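Local coordinates for putative pyridoxal phosphate-dependent transferase (Clostridium difficile, PDB 4DQ6), which belongs to the pyridoxal phosphate-dependent aminotransferase class I and II family, and holds pyridoxal-5'-phosphate in a pocket of its fold, at residues K116-E121 / E137-P142. Sequence-based numbering, arbitrary orientation.
Sequences KIMIQE and ELIISP
Strands 116-119 and 137-140 run parallel with a 34° twist between their axes, joined by the staggered ladder I117 N to E137 O, I139 N to I117 O, I119 N to I139 O and S141 N to I119 O. The shortest rung, I139 N to I117 O at 2.8 Å, is the straightest at hydrogen (173°), yet its donor sits above the carbonyl plane; the other three come in nearly along the C=O axis. On the face bearing K116, M118 and I139, K116 and E137 lie side by side, pointing the same way, and their ends make a long salt bridge, NZ to OE1 3.7 Å. I139 lies obliquely across this pair's lysine, its CG1 3.8 Å from K116 CB, while its CG2 branch meets M118 CE at 4.0 Å, where the methionine chain bends at chi3. On the other face I119 crosses L138 at about a right angle: with chi1 71° its CG1 takes the crowded position between N and the carbonyl carbon, 3.8 Å from L138 CD1. Just past strand 116-119, E121 reaches back to I140, its OE1 3.4 Å from I140 CD1, but OE1 accepts a hydrogen bond from I362 N and OE2 one from N128 ND2. A water accepts from Q120 NE2 and donates to S141 OG (2.7 Å) and P142 O; S141 OG is also hydrogen-bonded to D157 OD2. Helix 126-133 completes this beta-alpha-beta unit, with V131 against I117 and L138; helix 155-161 packs against M118 on the opposite face and S141 just past the strand. Strand 165-171 hydrogen-bonds through its backbone to the other edge of 116-119, leaving 137-140 outermost in the chain's mixed sheet.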
ATOM      1  N   LYS A 116      15.474 -20.483 -11.129  1.00 26.01           N
ATOM      2  CA  LYS A 116      14.910 -20.133 -12.433  1.00 24.27           C
ATOM      3  C   LYS A 116      13.377 -19.999 -12.389  1.00 21.40           C
ATOM      4  O   LYS A 116      12.714 -20.811 -11.752  1.00 20.48           O
ATOM      5  CB  LYS A 116      15.316 -21.167 -13.488  1.00 25.81           C
ATOM      6  CG  LYS A 116      16.785 -21.151 -13.878  1.00 28.65           C
ATOM      7  CD  LYS A 116      17.103 -22.415 -14.666  1.00 30.25           C
ATOM      8  CE  LYS A 116      18.546 -22.445 -15.118  1.00 32.99           C
ATOM      9  NZ  LYS A 116      19.402 -23.013 -14.046  1.00 34.87           N
ATOM     10  N   ILE A 117      12.863 -18.950 -13.050  1.00 20.31           N
ATOM     11  CA  ILE A 117      11.448 -18.605 -13.149  1.00 19.92           C
ATOM     12  C   ILE A 117      11.212 -18.291 -14.621  1.00 18.70           C
ATOM     13  O   ILE A 117      11.959 -17.500 -15.238  1.00 18.41           O
ATOM     14  CB  ILE A 117      11.122 -17.378 -12.275  1.00 18.80           C
ATOM     15  CG1 ILE A 117      11.370 -17.681 -10.779  1.00 19.97           C
ATOM     16  CG2 ILE A 117       9.683 -16.945 -12.566  1.00 18.04           C
ATOM     17  CD1 ILE A 117      11.144 -16.516  -9.831  1.00 19.63           C
ATOM     18  N   MET A 118      10.144 -18.882 -15.155  1.00 18.74           N
ATOM     19  CA  MET A 118       9.843 -18.809 -16.553  1.00 18.42           C
ATOM     20  C   MET A 118       8.681 -17.884 -16.820  1.00 17.46           C
ATOM     21  O   MET A 118       7.674 -17.890 -16.062  1.00 16.92           O
ATOM     22  CB  MET A 118       9.545 -20.216 -17.108  1.00 18.96           C
ATOM     23  CG  MET A 118       9.222 -20.244 -18.571  1.00 19.52           C
ATOM     24  SD  MET A 118       8.905 -21.863 -19.338  1.00 21.44           S
ATOM     25  CE  MET A 118      10.540 -22.537 -19.444  1.00 21.36           C
ATOM     26  N   ILE A 119       8.866 -17.055 -17.857  1.00 17.59           N
ATOM     27  CA  ILE A 119       7.754 -16.186 -18.387  1.00 16.01           C
ATOM     28  C   ILE A 119       7.634 -16.348 -19.895  1.00 16.77           C
ATOM     29  O   ILE A 119       8.526 -16.975 -20.527  1.00 16.28           O
ATOM     30  CB  ILE A 119       7.914 -14.687 -18.036  1.00 16.67           C
ATOM     31  CG1 ILE A 119       9.050 -14.043 -18.806  1.00 17.06           C
ATOM     32  CG2 ILE A 119       8.005 -14.447 -16.510  1.00 18.25           C
ATOM     33  CD1 ILE A 119       9.167 -12.529 -18.597  1.00 15.87           C
ATOM     34  N   GLN A 120       6.548 -15.894 -20.526  1.00 15.64           N
ATOM     35  CA  GLN A 120       6.381 -15.904 -21.987  1.00 16.62           C
ATOM     36  C   GLN A 120       6.313 -14.486 -22.535  1.00 17.65           C
ATOM     37  O   GLN A 120       5.383 -13.721 -22.203  1.00 18.61           O
ATOM     38  CB  GLN A 120       5.108 -16.627 -22.383  1.00 16.06           C
ATOM     39  CG  GLN A 120       4.955 -18.029 -21.825  1.00 16.40           C
ATOM     40  CD  GLN A 120       3.593 -18.634 -22.041  1.00 16.37           C
ATOM     41  OE1 GLN A 120       2.584 -18.139 -21.532  1.00 16.71           O
ATOM     42  NE2 GLN A 120       3.536 -19.721 -22.798  1.00 17.09           N
ATOM     43  N   GLU A 121       7.259 -14.102 -23.342  1.00 16.06           N
ATOM     44  CA  GLU A 121       7.307 -12.771 -23.969  1.00 17.18           C
ATOM     45  C   GLU A 121       6.800 -12.806 -25.408  1.00 16.64           C
ATOM     46  O   GLU A 121       6.864 -13.820 -26.077  1.00 16.82           O
ATOM     47  CB  GLU A 121       8.748 -12.265 -23.921  1.00 17.98           C
ATOM     48  CG  GLU A 121       9.072 -11.834 -22.479  1.00 18.20           C
ATOM     49  CD  GLU A 121      10.354 -11.051 -22.304  1.00 20.91           C
ATOM     50  OE1 GLU A 121      11.190 -11.116 -23.209  1.00 21.31           O
ATOM     51  OE2 GLU A 121      10.516 -10.366 -21.245  1.00 21.23           O
ATOM     52  N   GLU A 137      16.759 -16.024 -11.591  1.00 24.13           N
ATOM     53  CA  GLU A 137      17.195 -16.145 -12.985  1.00 25.20           C
ATOM     54  C   GLU A 137      15.968 -16.245 -13.894  1.00 24.05           C
ATOM     55  O   GLU A 137      15.174 -17.145 -13.752  1.00 23.92           O
ATOM     56  CB  GLU A 137      18.044 -17.386 -13.223  1.00 27.46           C
ATOM     57  CG  GLU A 137      18.519 -17.472 -14.666  1.00 28.99           C
ATOM     58  CD  GLU A 137      19.446 -18.641 -15.010  1.00 32.66           C
ATOM     59  OE1 GLU A 137      19.952 -19.339 -14.115  1.00 36.42           O
ATOM     60  OE2 GLU A 137      19.655 -18.864 -16.231  1.00 35.81           O
ATOM     61  N   LEU A 138      15.861 -15.321 -14.827  1.00 23.57           N
ATOM     62  CA  LEU A 138      14.694 -15.250 -15.722  1.00 21.36           C
ATOM     63  C   LEU A 138      14.896 -16.162 -16.901  1.00 22.37           C
ATOM     64  O   LEU A 138      15.917 -16.050 -17.610  1.00 24.33           O
ATOM     65  CB  LEU A 138      14.508 -13.829 -16.243  1.00 21.05           C
ATOM     66  CG  LEU A 138      13.206 -13.619 -17.045  1.00 19.48           C
ATOM     67  CD1 LEU A 138      11.921 -13.913 -16.246  1.00 19.56           C
ATOM     68  CD2 LEU A 138      13.224 -12.224 -17.686  1.00 20.55           C
ATOM     69  N   ILE A 139      13.950 -17.063 -17.134  1.00 21.01           N
ATOM     70  CA  ILE A 139      13.968 -17.938 -18.343  1.00 21.75           C
ATOM     71  C   ILE A 139      12.765 -17.482 -19.171  1.00 21.91           C
ATOM     72  O   ILE A 139      11.684 -17.280 -18.610  1.00 21.86           O
ATOM     73  CB  ILE A 139      13.816 -19.419 -17.992  1.00 22.08           C
ATOM     74  CG1 ILE A 139      14.923 -19.872 -17.007  1.00 23.24           C
ATOM     75  CG2 ILE A 139      13.843 -20.244 -19.289  1.00 21.59           C
ATOM     76  CD1 ILE A 139      16.317 -19.676 -17.509  1.00 24.58           C
ATOM     77  N   ILE A 140      12.987 -17.196 -20.452  1.00 21.40           N
ATOM     78  CA  ILE A 140      11.897 -16.686 -21.318  1.00 19.58           C
ATOM     79  C   ILE A 140      11.616 -17.761 -22.376  1.00 20.28           C
ATOM     80  O   ILE A 140      12.538 -18.194 -23.093  1.00 20.75           O
ATOM     81  CB  ILE A 140      12.309 -15.390 -22.008  1.00 19.85           C
ATOM     82  CG1 ILE A 140      12.820 -14.363 -20.979  1.00 21.00           C
ATOM     83  CG2 ILE A 140      11.151 -14.886 -22.904  1.00 18.00           C
ATOM     84  CD1 ILE A 140      13.420 -13.079 -21.524  1.00 21.48           C
ATOM     85  N   SER A 141      10.354 -18.205 -22.449  1.00 20.08           N
ATOM     86  CA  SER A 141       9.844 -18.986 -23.534  1.00 20.43           C
ATOM     87  C   SER A 141       8.967 -18.146 -24.425  1.00 19.66           C
ATOM     88  O   SER A 141       7.815 -17.918 -24.067  1.00 19.47           O
ATOM     89  CB  SER A 141       9.087 -20.215 -23.031  1.00 21.29           C
ATOM     90  OG  SER A 141       8.431 -20.852 -24.118  1.00 22.37           O
ATOM     91  N   PRO A 142       9.509 -17.595 -25.506  1.00 20.01           N
ATOM     92  CA  PRO A 142       8.677 -16.621 -26.255  1.00 19.73           C
ATOM     93  C   PRO A 142       7.413 -17.285 -26.793  1.00 18.95           C
ATOM     94  O   PRO A 142       7.395 -18.458 -27.165  1.00 19.67           O
ATOM     95  CB  PRO A 142       9.581 -16.128 -27.356  1.00 21.08           C
ATOM     96  CG  PRO A 142      10.986 -16.480 -26.943  1.00 21.59           C
ATOM     97  CD  PRO A 142      10.873 -17.689 -26.044  1.00 21.70           C
TER
HETATM   98  O   HOH W   1       5.899 -20.147 -24.768  1.00 21.24           O